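Local coordinates for penicillin-binding 1 transmembrane protein MrcA (Nitrosomonas europaea ATCC 19718, PDB 3D0F) that probably polymerises and cross-links peptidoglycan as a bifunctional glycosyltransferase and transpeptidase, of which this chain is the OB-like domain, at residues 37-49 with 52-66. Numbering follows the deposited sequence. Where two conformers were deposited one is given.
Sequences LAAVVLSATPGAV and FRKNGETIRITGDGL
Val40 pairs with Phe52, and Val49 with Ile61, as antiparallel hydrogen-bonded pairs of two consecutive beta hairpins, in which strand 48-53 lies between 37-45 and 58-61 in the OB-like domain. Val40 N reaches Phe52 O at 2.9 Å and Phe52 N returns the bond to Val40 O; in both, the donor is tilted from the carbonyl plane. In the Val49-Ile61 pair both donors lie in the carbonyl plane, and Ile61 N meets Val49 O at 2.7 Å with 171° at the hydrogen. Beside the start of strand 37-45, just past the end of strand 48-53, a water donates to Ala38 O and accepts from Lys54 N.

The side chains add apolar contacts. In one of its two conformers, Val40 brings CG1 to 3.8 Å from CB of Phe52, while the Phe52 ring, its CG anti to the backbone N (chi1 -177°), leads away toward Leu23 of the second subunit. Leu66 inserts CD2 against CG2 of Val49 (3.7 Å) and turns CD1 to Pro46 O. On the exposed side, CB of Ala48 sits over one face of the Arg60 guanidinium, 3.6 Å from NH2.

Leu73 packs on both Val49 and Leu66, Ile61 touches Val92 and Ile102 of strands 88-94 and 100-103, and strand 37-45 bonds onward to strand 88-94.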
ATOM      1  N   LEU A  37       0.893  -5.413   0.674  1.00 19.25           N
ATOM      2  CA  LEU A  37       0.508  -5.332   2.076  1.00 17.77           C
ATOM      3  C   LEU A  37       0.920  -6.549   2.874  1.00 18.40           C
ATOM      4  O   LEU A  37       0.986  -7.642   2.360  1.00 18.47           O
ATOM      5  CB  LEU A  37      -1.001  -5.198   2.181  1.00 18.47           C
ATOM      6  CG  LEU A  37      -1.629  -4.110   1.333  1.00 19.72           C
ATOM      7  CD1 LEU A  37      -3.108  -4.018   1.623  1.00 22.67           C
ATOM      8  CD2 LEU A  37      -0.905  -2.750   1.514  1.00 21.13           C
ATOM      9  N   ALA A  38       1.197  -6.340   4.148  1.00 18.57           N
ATOM     10  CA  ALA A  38       1.544  -7.443   5.048  1.00 17.19           C
ATOM     11  C   ALA A  38       0.285  -8.204   5.429  1.00 17.33           C
ATOM     12  O   ALA A  38      -0.795  -7.645   5.657  1.00 18.24           O
ATOM     13  CB  ALA A  38       2.271  -6.929   6.338  1.00 19.13           C
ATOM     14  N   ALA A  39       0.428  -9.525   5.583  1.00 17.01           N
ATOM     15  CA  ALA A  39      -0.657 -10.317   6.107  1.00 15.71           C
ATOM     16  C   ALA A  39      -0.062 -11.528   6.829  1.00 16.78           C
ATOM     17  O   ALA A  39       1.013 -12.004   6.483  1.00 18.10           O
ATOM     18  CB  ALA A  39      -1.637 -10.779   5.024  1.00 17.58           C
ATOM     19  N   VAL A  40      -0.786 -12.012   7.806  1.00 15.62           N
ATOM     20  CA  VAL A  40      -0.378 -13.226   8.518  0.50 15.71           C
ATOM     21  C   VAL A  40      -1.332 -14.346   8.172  1.00 14.23           C
ATOM     22  O   VAL A  40      -2.549 -14.193   8.268  1.00 15.68           O
ATOM     23  CB  VAL A  40      -0.309 -13.061  10.065  0.50 15.29           C
ATOM     24  CG1 VAL A  40      -1.647 -12.625  10.653  0.50 16.13           C
ATOM     25  CG2 VAL A  40       0.139 -14.357  10.730  0.50 16.06           C
ATOM     26  N   VAL A  41      -0.777 -15.477   7.790  1.00 14.86           N
ATOM     27  CA  VAL A  41      -1.577 -16.636   7.395  1.00 14.41           C
ATOM     28  C   VAL A  41      -2.278 -17.277   8.601  1.00 15.45           C
ATOM     29  O   VAL A  41      -1.652 -17.513   9.649  1.00 14.72           O
ATOM     30  CB  VAL A  41      -0.740 -17.668   6.601  1.00 15.18           C
ATOM     31  CG1 VAL A  41      -1.573 -19.010   6.368  1.00 14.75           C
ATOM     32  CG2 VAL A  41      -0.275 -17.021   5.264  1.00 15.41           C
ATOM     33  N   LEU A  42      -3.577 -17.499   8.440  1.00 14.89           N
ATOM     34  CA  LEU A  42      -4.391 -18.212   9.430  1.00 15.30           C
ATOM     35  C   LEU A  42      -4.612 -19.685   9.069  1.00 16.16           C
ATOM     36  O   LEU A  42      -4.703 -20.528   9.947  1.00 17.32           O
ATOM     37  CB  LEU A  42      -5.763 -17.525   9.578  1.00 16.91           C
ATOM     38  CG  LEU A  42      -5.657 -16.034   9.909  1.00 17.60           C
ATOM     39  CD1 LEU A  42      -7.066 -15.446  10.072  1.00 21.11           C
ATOM     40  CD2 LEU A  42      -4.770 -15.715  11.118  1.00 20.56           C
ATOM     41  N   SER A  43      -4.806 -19.988   7.788  1.00 16.45           N
ATOM     42  CA  SER A  43      -4.960 -21.309   7.313  1.00 16.91           C
ATOM     43  C   SER A  43      -4.412 -21.406   5.906  1.00 16.85           C
ATOM     44  O   SER A  43      -4.431 -20.424   5.182  1.00 15.68           O
ATOM     45  CB  SER A  43      -6.418 -21.703   7.352  1.00 18.60           C
ATOM     46  OG  SER A  43      -7.149 -21.067   6.345  1.00 19.69           O
ATOM     47  N   ALA A  44      -3.969 -22.602   5.516  1.00 16.13           N
ATOM     48  CA  ALA A  44      -3.408 -22.799   4.172  1.00 16.24           C
ATOM     49  C   ALA A  44      -3.581 -24.193   3.677  1.00 17.06           C
ATOM     50  O   ALA A  44      -3.315 -25.168   4.385  1.00 17.44           O
ATOM     51  CB  ALA A  44      -1.953 -22.446   4.130  1.00 16.02           C
ATOM     52  N   THR A  45      -4.094 -24.278   2.469  1.00 17.62           N
ATOM     53  CA  THR A  45      -4.176 -25.510   1.662  1.00 18.26           C
ATOM     54  C   THR A  45      -3.757 -25.162   0.225  1.00 18.56           C
ATOM     55  O   THR A  45      -3.689 -23.983  -0.137  1.00 16.63           O
ATOM     56  CB  THR A  45      -5.603 -26.071   1.643  1.00 18.38           C
ATOM     57  OG1 THR A  45      -6.432 -25.234   0.827  1.00 21.26           O
ATOM     58  CG2 THR A  45      -6.196 -26.180   3.076  1.00 21.04           C
ATOM     59  N   PRO A  46      -3.578 -26.168  -0.652  1.00 18.87           N
ATOM     60  CA  PRO A  46      -3.260 -25.812  -2.034  1.00 18.55           C
ATOM     61  C   PRO A  46      -4.377 -25.023  -2.749  1.00 18.56           C
ATOM     62  O   PRO A  46      -4.120 -24.373  -3.796  1.00 20.67           O
ATOM     63  CB  PRO A  46      -3.058 -27.191  -2.700  1.00 19.88           C
ATOM     64  CG  PRO A  46      -2.662 -28.054  -1.625  1.00 19.28           C
ATOM     65  CD  PRO A  46      -3.505 -27.623  -0.447  1.00 20.45           C
ATOM     66  N   GLY A  47      -5.589 -25.107  -2.224  1.00 16.96           N
ATOM     67  CA  GLY A  47      -6.756 -24.434  -2.827  1.00 17.33           C
ATOM     68  C   GLY A  47      -7.134 -23.101  -2.211  1.00 16.12           C
ATOM     69  O   GLY A  47      -7.880 -22.365  -2.816  1.00 16.70           O
ATOM     70  N   ALA A  48      -6.668 -22.789  -0.995  1.00 15.44           N
ATOM     71  CA  ALA A  48      -7.065 -21.544  -0.366  1.00 16.18           C
ATOM     72  C   ALA A  48      -6.132 -21.189   0.786  1.00 16.57           C
ATOM     73  O   ALA A  48      -5.775 -22.048   1.580  1.00 16.49           O
ATOM     74  CB  ALA A  48      -8.443 -21.688   0.189  1.00 16.54           C
ATOM     75  N   VAL A  49      -5.777 -19.924   0.875  1.00 16.15           N
ATOM     76  CA  VAL A  49      -5.060 -19.377   2.007  1.00 15.46           C
ATOM     77  C   VAL A  49      -5.941 -18.277   2.594  1.00 16.21           C
ATOM     78  O   VAL A  49      -6.386 -17.370   1.857  1.00 15.82           O
ATOM     79  CB  VAL A  49      -3.713 -18.793   1.531  1.00 14.79           C
ATOM     80  CG1 VAL A  49      -3.067 -17.961   2.628  1.00 16.16           C
ATOM     81  CG2 VAL A  49      -2.822 -19.924   0.987  1.00 15.90           C
ATOM     82  N   PHE A  52      -4.812 -12.588   7.603  1.00 16.37           N
ATOM     83  CA  PHE A  52      -5.268 -11.392   8.301  1.00 17.59           C
ATOM     84  C   PHE A  52      -4.360 -10.219   7.936  1.00 18.32           C
ATOM     85  O   PHE A  52      -3.148 -10.331   8.012  1.00 17.79           O
ATOM     86  CB  PHE A  52      -5.198 -11.632   9.821  1.00 17.85           C
ATOM     87  CG  PHE A  52      -5.714 -10.491  10.655  1.00 18.30           C
ATOM     88  CD1 PHE A  52      -7.044 -10.452  11.015  1.00 21.76           C
ATOM     89  CD2 PHE A  52      -4.859  -9.532  11.151  1.00 20.75           C
ATOM     90  CE1 PHE A  52      -7.554  -9.407  11.815  1.00 20.36           C
ATOM     91  CE2 PHE A  52      -5.357  -8.457  11.932  1.00 19.72           C
ATOM     92  CZ  PHE A  52      -6.701  -8.429  12.265  1.00 22.60           C
ATOM     93  N   ARG A  53      -4.931  -9.114   7.478  1.00 19.08           N
ATOM     94  CA  ARG A  53      -4.103  -7.945   7.120  1.00 20.23           C
ATOM     95  C   ARG A  53      -4.240  -6.821   8.172  1.00 21.07           C
ATOM     96  O   ARG A  53      -5.114  -6.864   8.995  1.00 20.64           O
ATOM     97  CB  ARG A  53      -4.405  -7.441   5.698  1.00 22.94           C
ATOM     98  CG  ARG A  53      -5.790  -7.135   5.387  1.00 23.31           C
ATOM     99  CD  ARG A  53      -5.881  -6.912   3.878  1.00 22.13           C
ATOM    100  NE  ARG A  53      -7.114  -6.379   3.434  1.00 24.32           N
ATOM    101  CZ  ARG A  53      -7.318  -5.094   3.106  1.00 23.15           C
ATOM    102  NH1 ARG A  53      -6.363  -4.187   3.243  1.00 26.13           N
ATOM    103  NH2 ARG A  53      -8.494  -4.710   2.665  1.00 24.48           N
ATOM    104  N   LYS A  54      -3.377  -5.822   8.095  1.00 21.95           N
ATOM    105  CA  LYS A  54      -3.328  -4.763   9.114  1.00 22.96           C
ATOM    106  C   LYS A  54      -4.615  -4.014   9.298  1.00 23.88           C
ATOM    107  O   LYS A  54      -4.886  -3.536  10.406  1.00 27.15           O
ATOM    108  CB  LYS A  54      -2.245  -3.754   8.736  1.00 24.30           C
ATOM    109  CG  LYS A  54      -0.841  -4.257   8.926  1.00 26.87           C
ATOM    110  CD  LYS A  54      -0.430  -4.237  10.400  1.00 29.44           C
ATOM    111  CE  LYS A  54      -0.108  -2.846  10.966  1.00 30.13           C
ATOM    112  NZ  LYS A  54       0.635  -2.913  12.313  1.00 28.19           N
ATOM    113  N   ASN A  55      -5.413  -3.863   8.248  1.00 23.72           N
ATOM    114  CA  ASN A  55      -6.677  -3.120   8.391  1.00 24.26           C
ATOM    115  C   ASN A  55      -7.748  -3.924   9.144  1.00 24.17           C
ATOM    116  O   ASN A  55      -8.878  -3.438   9.349  1.00 25.42           O
ATOM    117  CB  ASN A  55      -7.173  -2.619   7.026  1.00 25.03           C
ATOM    118  CG  ASN A  55      -8.021  -3.618   6.304  1.00 24.42           C
ATOM    119  OD1 ASN A  55      -7.844  -4.824   6.468  1.00 25.79           O
ATOM    120  ND2 ASN A  55      -8.992  -3.135   5.548  1.00 26.65           N
ATOM    121  N   GLY A  56      -7.404  -5.147   9.557  1.00 23.35           N
ATOM    122  CA  GLY A  56      -8.263  -5.992  10.344  1.00 23.25           C
ATOM    123  C   GLY A  56      -9.123  -6.969   9.552  1.00 22.61           C
ATOM    124  O   GLY A  56      -9.917  -7.700  10.133  1.00 24.10           O
ATOM    125  N   GLU A  57      -9.026  -6.934   8.227  1.00 22.55           N
ATOM    126  CA  GLU A  57      -9.841  -7.830   7.442  0.50 22.38           C
ATOM    127  C   GLU A  57      -9.106  -9.154   7.209  1.00 21.93           C
ATOM    128  O   GLU A  57      -7.869  -9.207   7.177  1.00 20.56           O
ATOM    129  CB  GLU A  57     -10.294  -7.131   6.153  0.50 22.86           C
ATOM    130  CG  GLU A  57     -11.292  -6.008   6.487  0.50 23.21           C
ATOM    131  CD  GLU A  57     -11.761  -5.154   5.324  0.50 25.13           C
ATOM    132  OE1 GLU A  57     -11.059  -5.014   4.305  0.50 26.68           O
ATOM    133  OE2 GLU A  57     -12.864  -4.584   5.466  0.50 28.52           O
ATOM    134  N   THR A  58      -9.890 -10.218   7.118  1.00 21.52           N
ATOM    135  CA  THR A  58      -9.375 -11.546   6.790  1.00 21.28           C
ATOM    136  C   THR A  58      -9.729 -11.739   5.321  1.00 21.26           C
ATOM    137  O   THR A  58     -10.876 -11.558   4.887  1.00 24.07           O
ATOM    138  CB  THR A  58      -9.926 -12.650   7.674  1.00 22.75           C
ATOM    139  OG1 THR A  58      -9.537 -12.427   9.049  1.00 23.47           O
ATOM    140  CG2 THR A  58      -9.387 -14.022   7.221  1.00 23.69           C
ATOM    141  N   ILE A  59      -8.707 -12.018   4.549  1.00 18.81           N
ATOM    142  CA  ILE A  59      -8.855 -12.247   3.100  1.00 17.71           C
ATOM    143  C   ILE A  59      -8.646 -13.733   2.790  1.00 16.62           C
ATOM    144  O   ILE A  59      -8.025 -14.446   3.563  1.00 15.72           O
ATOM    145  CB  ILE A  59      -7.852 -11.398   2.250  1.00 16.48           C
ATOM    146  CG1 ILE A  59      -6.385 -11.664   2.624  1.00 18.49           C
ATOM    147  CG2 ILE A  59      -8.158  -9.877   2.402  1.00 20.69           C
ATOM    148  CD1 ILE A  59      -5.348 -10.980   1.713  1.00 18.71           C
ATOM    149  N   ARG A  60      -9.229 -14.154   1.671  1.00 17.01           N
ATOM    150  CA  ARG A  60      -9.088 -15.511   1.175  1.00 16.90           C
ATOM    151  C   ARG A  60      -8.474 -15.461  -0.225  1.00 18.52           C
ATOM    152  O   ARG A  60      -9.081 -14.861  -1.141  1.00 18.30           O
ATOM    153  CB  ARG A  60     -10.454 -16.216   1.149  1.00 18.21           C
ATOM    154  CG  ARG A  60     -10.398 -17.712   1.063  1.00 22.16           C
ATOM    155  CD  ARG A  60     -11.808 -18.301   1.438  1.00 22.79           C
ATOM    156  NE  ARG A  60     -11.800 -19.737   1.538  1.00 30.28           N
ATOM    157  CZ  ARG A  60     -12.037 -20.572   0.541  1.00 29.98           C
ATOM    158  NH1 ARG A  60     -12.311 -20.135  -0.703  1.00 33.28           N
ATOM    159  NH2 ARG A  60     -11.983 -21.875   0.784  1.00 32.68           N
ATOM    160  N   ILE A  61      -7.339 -16.131  -0.404  1.00 15.91           N
ATOM    161  CA  ILE A  61      -6.576 -16.143  -1.681  1.00 15.94           C
ATOM    162  C   ILE A  61      -6.762 -17.529  -2.275  1.00 16.27           C
ATOM    163  O   ILE A  61      -6.531 -18.527  -1.591  1.00 14.90           O
ATOM    164  CB  ILE A  61      -5.091 -15.814  -1.488  1.00 16.25           C
ATOM    165  CG1 ILE A  61      -4.968 -14.465  -0.744  1.00 20.10           C
ATOM    166  CG2 ILE A  61      -4.326 -15.752  -2.850  1.00 16.57           C
ATOM    167  CD1 ILE A  61      -3.840 -14.427   0.281  1.00 23.93           C
ATOM    168  N   THR A  62      -7.141 -17.562  -3.559  1.00 14.89           N
ATOM    169  CA  THR A  62      -7.467 -18.803  -4.264  1.00 14.15           C
ATOM    170  C   THR A  62      -7.045 -18.671  -5.732  1.00 14.35           C
ATOM    171  O   THR A  62      -6.655 -17.600  -6.158  1.00 14.11           O
ATOM    172  CB  THR A  62      -8.988 -19.118  -4.249  1.00 14.81           C
ATOM    173  OG1 THR A  62      -9.713 -18.092  -4.970  1.00 13.82           O
ATOM    174  CG2 THR A  62      -9.493 -19.194  -2.790  1.00 14.18           C
ATOM    175  N   GLY A  63      -7.192 -19.735  -6.501  1.00 13.00           N
ATOM    176  CA  GLY A  63      -7.005 -19.686  -7.968  1.00 14.55           C
ATOM    177  C   GLY A  63      -5.713 -18.975  -8.394  1.00 15.23           C
ATOM    178  O   GLY A  63      -4.613 -19.301  -7.943  1.00 15.55           O
ATOM    179  N   ASP A  64      -5.878 -18.007  -9.271  1.00 14.66           N
ATOM    180  CA  ASP A  64      -4.724 -17.283  -9.851  1.00 15.90           C
ATOM    181  C   ASP A  64      -3.854 -16.649  -8.766  1.00 16.16           C
ATOM    182  O   ASP A  64      -2.621 -16.587  -8.906  1.00 16.88           O
ATOM    183  CB  ASP A  64      -5.199 -16.207 -10.800  1.00 16.78           C
ATOM    184  CG  ASP A  64      -5.829 -16.742 -12.057  1.00 19.80           C
ATOM    185  OD1 ASP A  64      -5.767 -17.965 -12.354  1.00 23.93           O
ATOM    186  OD2 ASP A  64      -6.378 -15.866 -12.798  1.00 27.40           O
ATOM    187  N   GLY A  65      -4.476 -16.195  -7.671  1.00 13.92           N
ATOM    188  CA  GLY A  65      -3.755 -15.554  -6.581  1.00 15.21           C
ATOM    189  C   GLY A  65      -2.729 -16.422  -5.890  1.00 15.36           C
ATOM    190  O   GLY A  65      -1.858 -15.898  -5.207  1.00 16.47           O
ATOM    191  N   LEU A  66      -2.854 -17.752  -6.011  1.00 15.12           N
ATOM    192  CA  LEU A  66      -1.945 -18.685  -5.391  1.00 14.66           C
ATOM    193  C   LEU A  66      -0.853 -19.203  -6.340  1.00 16.62           C
ATOM    194  O   LEU A  66       0.021 -19.942  -5.923  1.00 17.65           O
ATOM    195  CB  LEU A  66      -2.731 -19.901  -4.857  1.00 14.91           C
ATOM    196  CG  LEU A  66      -3.735 -19.620  -3.769  1.00 14.93           C
ATOM    197  CD1 LEU A  66      -4.393 -20.941  -3.341  1.00 16.30           C
ATOM    198  CD2 LEU A  66      -3.103 -18.906  -2.567  1.00 15.68           C
TER
HETATM  199  O   HOH W   1      -1.625  -5.152   5.749  1.00 16.64           O
HETATM  200  O   HOH W   2      -7.811 -22.418  -5.535  1.00 14.72           O